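Insect group II chitinase (Ostrinia furnacalis, PDB 5Y2A) probably hydrolyses the beta-1,4 linkages of chitin as the second catalytic domain of a family 18 insect chitinase. Local coordinates at residues A177-V180 against P181-S184; V95-V98 against S99-R102; V41-K44 against E45-V48. All coordinates share one frame; numbering follows the deposited sequence.

Overall arrangement
Three local turns of a family 18 glycoside hydrolase illustrate how a short polar side chain can close a bend in the chain. Contacts 1 and 2 are helix starts, each capped by an asparagine, and helix 141-159 packs against both. Contact 3 is the hairpin between strands 34-42 and 49-51, where an aspartate plays the comparable part. Contacts 2 and 3 are neighbours, their centres about 12 Å apart, and Ala100 CB meets Leu47 CD1 at 4.2 Å. Contact 1 stands apart, its centre about 18 Å from that of contact 2 and about 24 Å from that of contact 3. None includes Tyr212, Asn225 or Asn229, the residues at the observed glycan, which is probably N-linked rather than a substrate.

Contact 1 (A177-V180 against P181-S184)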
# COMPACT_ATOMS: atom_id res chain seq x y z
N ALA A 177 3.72 23.38 10.85
CA ALA A 177 2.31 23.21 10.54
C ALA A 177 1.36 23.98 11.44
O ALA A 177 0.28 24.36 10.99
CB ALA A 177 1.93 21.72 10.59
N TYR A 178 1.71 24.20 12.71
CA TYR A 178 0.70 24.54 13.71
C TYR A 178 0.97 25.88 14.38
O TYR A 178 2.07 26.13 14.88
CB TYR A 178 0.62 23.44 14.78
CG TYR A 178 0.32 22.07 14.20
CD1 TYR A 178 -0.80 21.87 13.40
CD2 TYR A 178 1.14 20.99 14.47
CE1 TYR A 178 -1.08 20.62 12.87
CE2 TYR A 178 0.87 19.74 13.94
CZ TYR A 178 -0.25 19.56 13.14
OH TYR A 178 -0.52 18.31 12.62
N ASN A 179 -0.05 26.73 14.37
CA ASN A 179 -0.18 27.85 15.30
C ASN A 179 -0.74 27.26 16.59
O ASN A 179 -1.95 27.20 16.79
CB ASN A 179 -1.09 28.93 14.73
CG ASN A 179 -1.21 30.15 15.63
OD1 ASN A 179 -1.07 30.07 16.85
ND2 ASN A 179 -1.49 31.31 15.03
N VAL A 180 0.17 26.81 17.46
CA VAL A 180 -0.26 26.02 18.62
C VAL A 180 -1.19 26.80 19.54
O VAL A 180 -2.23 26.24 19.94
CB VAL A 180 0.98 25.46 19.35
CG1 VAL A 180 0.56 24.83 20.67
CG2 VAL A 180 1.70 24.45 18.46
N PRO A 181 -0.91 28.05 19.92
CA PRO A 181 -1.86 28.76 20.81
C PRO A 181 -3.26 28.90 20.22
O PRO A 181 -4.25 28.75 20.95
CB PRO A 181 -1.19 30.13 21.01
CG PRO A 181 0.25 29.88 20.78
CD PRO A 181 0.30 28.86 19.68
N ALA A 182 -3.37 29.19 18.93
CA ALA A 182 -4.68 29.35 18.31
C ALA A 182 -5.44 28.03 18.27
O ALA A 182 -6.65 27.99 18.51
CB ALA A 182 -4.55 29.93 16.91
N LEU A 183 -4.75 26.93 17.95
CA LEU A 183 -5.40 25.63 17.90
C LEU A 183 -5.88 25.19 19.28
O LEU A 183 -7.00 24.71 19.43
CB LEU A 183 -4.45 24.60 17.29
CG LEU A 183 -4.09 24.91 15.83
CD1 LEU A 183 -3.07 23.93 15.28
CD2 LEU A 183 -5.35 24.93 14.97
N SER A 184 -5.02 25.35 20.29
CA SER A 184 -5.40 25.00 21.65
C SER A 184 -6.67 25.74 22.07
O SER A 184 -7.57 25.15 22.68
CB SER A 184 -4.25 25.31 22.61
OG SER A 184 -4.59 24.96 23.94
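Asn179 and Ala182 meet through a capping hydrogen bond: Ala182 N donates to Asn179 OD1 at 3.2 Å. The N-H points almost straight at the oxygen (162°), yet it lies well above the amide's carbonyl plane and so misses the lone pairs. With CG anti to the backbone N (chi1 -178°), the amide swings forward over the first turn, bringing OD1 near Pro181 CD as well. Two backbone bonds then set the helical spacing, Leu183 N to Asn179 O at 3.0 Å and Ser184 N to Val180 O at 2.9 Å. This is the N-cap of helix 180-186, whose first turn includes Pro181, a residue with no N-H to offer; the cap follows closely on helix 171-177 in the TIM-barrel fold of the family.

The apolar contact joins Tyr178, just after helix 171-177, to first-turn Leu183. Leu183 CD1 approaches Tyr178 CD1 obliquely at 3.6 Å, the two side chains crossing at about a right angle, while the methyl of Ala177 sits over one face of the same ring. Tyr178 OH is hydrogen-bonded to Ser168 N, which fixes the far end of the ring, and Leu183 also packs on Phe145 and Val149 of helix 141-159.

Contact 2 (V95-V98 against S99-R102); sequences VNNV and SARR
Val95 offers its carbonyl oxygen to Arg101, whose NH1 donates to Val95 O at 2.7 Å. The oxygen lies at the edge of the guanidinium, only 8° out of its plane, whereas the donor is tilted from the carbonyl plane. A bend at chi3 (-53°) folds the arginine back to reach this last carbonyl of helix 90-95.

Asn97 comes next as the N-cap of helix 98-115. Its OD1 accepts from Ala100 N at 3.0 Å, the N-H lying in the carbonyl plane on a lone pair, and its own O receives Arg101 N at 3.0 Å. One residue thus uses both oxygens to satisfy N-H groups of the first turn, within a tight connection between two consecutive helices of the TIM-barrel domain. Val98 follows, with its CA over one face of the guanidinium and CG2 4.0 Å from Arg101 NH2, while Val98 O takes Arg102 N at 3.2 Å.

Replacing Arg101 with a leucine would probably leave Val95 O without this donor and the carboxylate of Glu151 without the salt-bridge mate it has in NH2. That second bond ties the guanidinium to helix 141-159, where Arg101 also packs on Asp147 and Leu148.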
# COMPACT_ATOMS: atom_id res chain seq x y z
N VAL A 95 -7.48 25.59 2.39
CA VAL A 95 -7.25 26.52 3.49
C VAL A 95 -6.67 27.85 3.02
O VAL A 95 -6.79 28.85 3.73
CB VAL A 95 -6.35 25.89 4.58
CG1 VAL A 95 -6.94 24.57 5.07
CG2 VAL A 95 -4.91 25.72 4.09
N ASN A 96 -6.06 27.90 1.83
CA ASN A 96 -5.46 29.13 1.33
C ASN A 96 -6.42 29.96 0.49
O ASN A 96 -6.00 30.98 -0.07
CB ASN A 96 -4.21 28.82 0.52
CG ASN A 96 -3.01 28.51 1.38
OD1 ASN A 96 -2.38 29.42 1.93
ND2 ASN A 96 -2.67 27.23 1.50
N ASN A 97 -7.68 29.56 0.38
CA ASN A 97 -8.68 30.30 -0.39
C ASN A 97 -9.85 30.63 0.52
O ASN A 97 -10.52 29.72 1.01
CB ASN A 97 -9.14 29.50 -1.61
CG ASN A 97 -10.03 30.32 -2.54
OD1 ASN A 97 -11.22 30.50 -2.29
ND2 ASN A 97 -9.44 30.83 -3.62
N VAL A 98 -10.08 31.93 0.73
CA VAL A 98 -11.10 32.38 1.68
C VAL A 98 -12.48 31.88 1.29
O VAL A 98 -13.25 31.41 2.14
CB VAL A 98 -11.06 33.92 1.79
CG1 VAL A 98 -12.11 34.42 2.75
CG2 VAL A 98 -9.68 34.37 2.24
N SER A 99 -12.82 31.96 -0.00
CA SER A 99 -14.15 31.54 -0.43
C SER A 99 -14.33 30.03 -0.32
O SER A 99 -15.44 29.55 -0.04
CB SER A 99 -14.41 31.99 -1.88
OG SER A 99 -14.63 33.38 -1.95
N ALA A 100 -13.26 29.26 -0.54
CA ALA A 100 -13.34 27.81 -0.41
C ALA A 100 -13.57 27.41 1.04
O ALA A 100 -14.37 26.51 1.32
CB ALA A 100 -12.07 27.17 -0.96
N ARG A 101 -12.88 28.06 1.98
CA ARG A 101 -13.10 27.75 3.39
C ARG A 101 -14.54 27.99 3.78
O ARG A 101 -15.14 27.19 4.51
CB ARG A 101 -12.16 28.59 4.27
CG ARG A 101 -10.70 28.29 4.07
CD ARG A 101 -9.89 28.72 5.28
NE ARG A 101 -10.13 30.11 5.66
CZ ARG A 101 -9.34 31.13 5.32
NH1 ARG A 101 -8.25 30.91 4.59
NH2 ARG A 101 -9.63 32.36 5.73
N ARG A 102 -15.13 29.08 3.29
CA ARG A 102 -16.51 29.40 3.63
C ARG A 102 -17.47 28.34 3.09
O ARG A 102 -18.37 27.88 3.81
CB ARG A 102 -16.87 30.79 3.10
CG ARG A 102 -18.30 31.19 3.37
CD ARG A 102 -18.59 31.13 4.86
NE ARG A 102 -19.99 31.42 5.17
CZ ARG A 102 -20.55 31.19 6.35
NH1 ARG A 102 -19.85 30.66 7.34
NH2 ARG A 102 -21.83 31.49 6.54

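Contact 3 (V41-K44 against E45-V48); sequences VLDK and EELV
Asp43 turns its carboxylate onto the backbone amides of Glu45 and Glu46, and the close-fitting half of this hairpin is built round that group. CG lies anti to the backbone N (chi1 -172°), which carries OD2 to the amides two and three residues on. Glu46 N donates to Asp43 OD2 at 2.7 Å in a nearly straight bond that OD2 accepts on its anti lone pair, away from the other oxygen, and Glu45 N adds a weak second bond at 3.2 Å. The main chain closes the loop through both the N and the O of the aspartate: Asp43 N gives a straight bond to Val48 O at 2.9 Å, while Leu47 N reaches Asp43 O at 2.9 Å along a more bent path (135°). Leu47 takes up a left-handed conformation, with positive phi and psi, that brings the chain back toward strand 49-51. On the side facing helices 90-95 and 98-115, Leu42 CD1 lies against Leu47 C at 3.5 Å, and Leu42 CD2 faces Leu47 CD2; Tyr91, Leu94 and Phe104 of those helices also pack on Leu42.

The outer half is looser. Lys44 and Glu45 run side by side, yet Lys44 NZ and Glu45 OE2 remain 4.9 Å apart; Lys44 instead forms a salt bridge with Asp274 of the second subunit, and Glu46 sends its carboxylate away to Lys103. A water donates to both Lys44 O and Glu45 O, at 3.2 and 2.9 Å, bridging consecutive carbonyls.

In the carboxylate of Asp43, OD2 takes two amides, one of them weakly, and OD1 forms a salt bridge with Lys50. Such donors would be expected to stabilise its negative charge, despite the nearby acidic groups of Glu45 and Glu46.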
# COMPACT_ATOMS: atom_id res chain seq x y z
N VAL A 41 -13.39 12.00 3.43
CA VAL A 41 -12.32 12.57 2.61
C VAL A 41 -12.77 13.89 1.99
O VAL A 41 -13.95 14.24 2.00
CB VAL A 41 -11.85 11.58 1.52
CG1 VAL A 41 -11.20 10.37 2.18
CG2 VAL A 41 -13.00 11.14 0.64
N LEU A 42 -11.79 14.64 1.49
CA LEU A 42 -12.02 15.93 0.85
C LEU A 42 -12.16 15.72 -0.65
O LEU A 42 -11.24 15.21 -1.29
CB LEU A 42 -10.88 16.89 1.16
CG LEU A 42 -11.08 18.35 0.72
CD1 LEU A 42 -12.17 19.00 1.56
CD2 LEU A 42 -9.78 19.13 0.83
N ASP A 43 -13.30 16.12 -1.21
CA ASP A 43 -13.46 16.04 -2.66
C ASP A 43 -12.43 16.93 -3.34
O ASP A 43 -12.30 18.12 -3.02
CB ASP A 43 -14.87 16.46 -3.08
CG ASP A 43 -15.12 16.21 -4.56
OD1 ASP A 43 -15.20 15.03 -4.95
OD2 ASP A 43 -15.18 17.19 -5.33
N LYS A 44 -11.70 16.35 -4.29
CA LYS A 44 -10.61 17.07 -4.95
C LYS A 44 -11.11 18.29 -5.69
O LYS A 44 -10.42 19.32 -5.74
CB LYS A 44 -9.88 16.13 -5.91
CG LYS A 44 -8.73 16.75 -6.68
CD LYS A 44 -8.29 15.84 -7.82
CE LYS A 44 -6.97 16.29 -8.44
NZ LYS A 44 -6.68 15.54 -9.69
N GLU A 45 -12.30 18.20 -6.28
CA GLU A 45 -12.86 19.26 -7.11
C GLU A 45 -13.63 20.29 -6.30
O GLU A 45 -13.35 21.50 -6.40
CB GLU A 45 -13.78 18.64 -8.17
CG GLU A 45 -13.07 17.68 -9.09
CD GLU A 45 -12.03 18.38 -9.93
OE1 GLU A 45 -12.26 19.56 -10.28
OE2 GLU A 45 -10.99 17.76 -10.24
N GLU A 46 -14.57 19.84 -5.48
CA GLU A 46 -15.45 20.75 -4.75
C GLU A 46 -14.86 21.24 -3.44
O GLU A 46 -15.35 22.23 -2.89
CB GLU A 46 -16.79 20.07 -4.48
CG GLU A 46 -17.50 19.60 -5.74
CD GLU A 46 -17.83 20.74 -6.69
OE1 GLU A 46 -17.96 21.89 -6.21
OE2 GLU A 46 -17.96 20.48 -7.91
N LEU A 47 -13.82 20.57 -2.94
CA LEU A 47 -13.19 20.91 -1.66
C LEU A 47 -14.22 20.95 -0.53
O LEU A 47 -14.29 21.89 0.25
CB LEU A 47 -12.44 22.23 -1.77
CG LEU A 47 -11.35 22.32 -2.84
CD1 LEU A 47 -10.70 23.69 -2.84
CD2 LEU A 47 -10.29 21.23 -2.68
N VAL A 48 -15.04 19.89 -0.46
CA VAL A 48 -15.98 19.68 0.63
C VAL A 48 -15.89 18.23 1.08
O VAL A 48 -15.39 17.36 0.36
CB VAL A 48 -17.44 20.03 0.26
CG1 VAL A 48 -17.58 21.50 -0.13
CG2 VAL A 48 -17.94 19.12 -0.84
O HOH W 1 -10.64 22.20 -7.06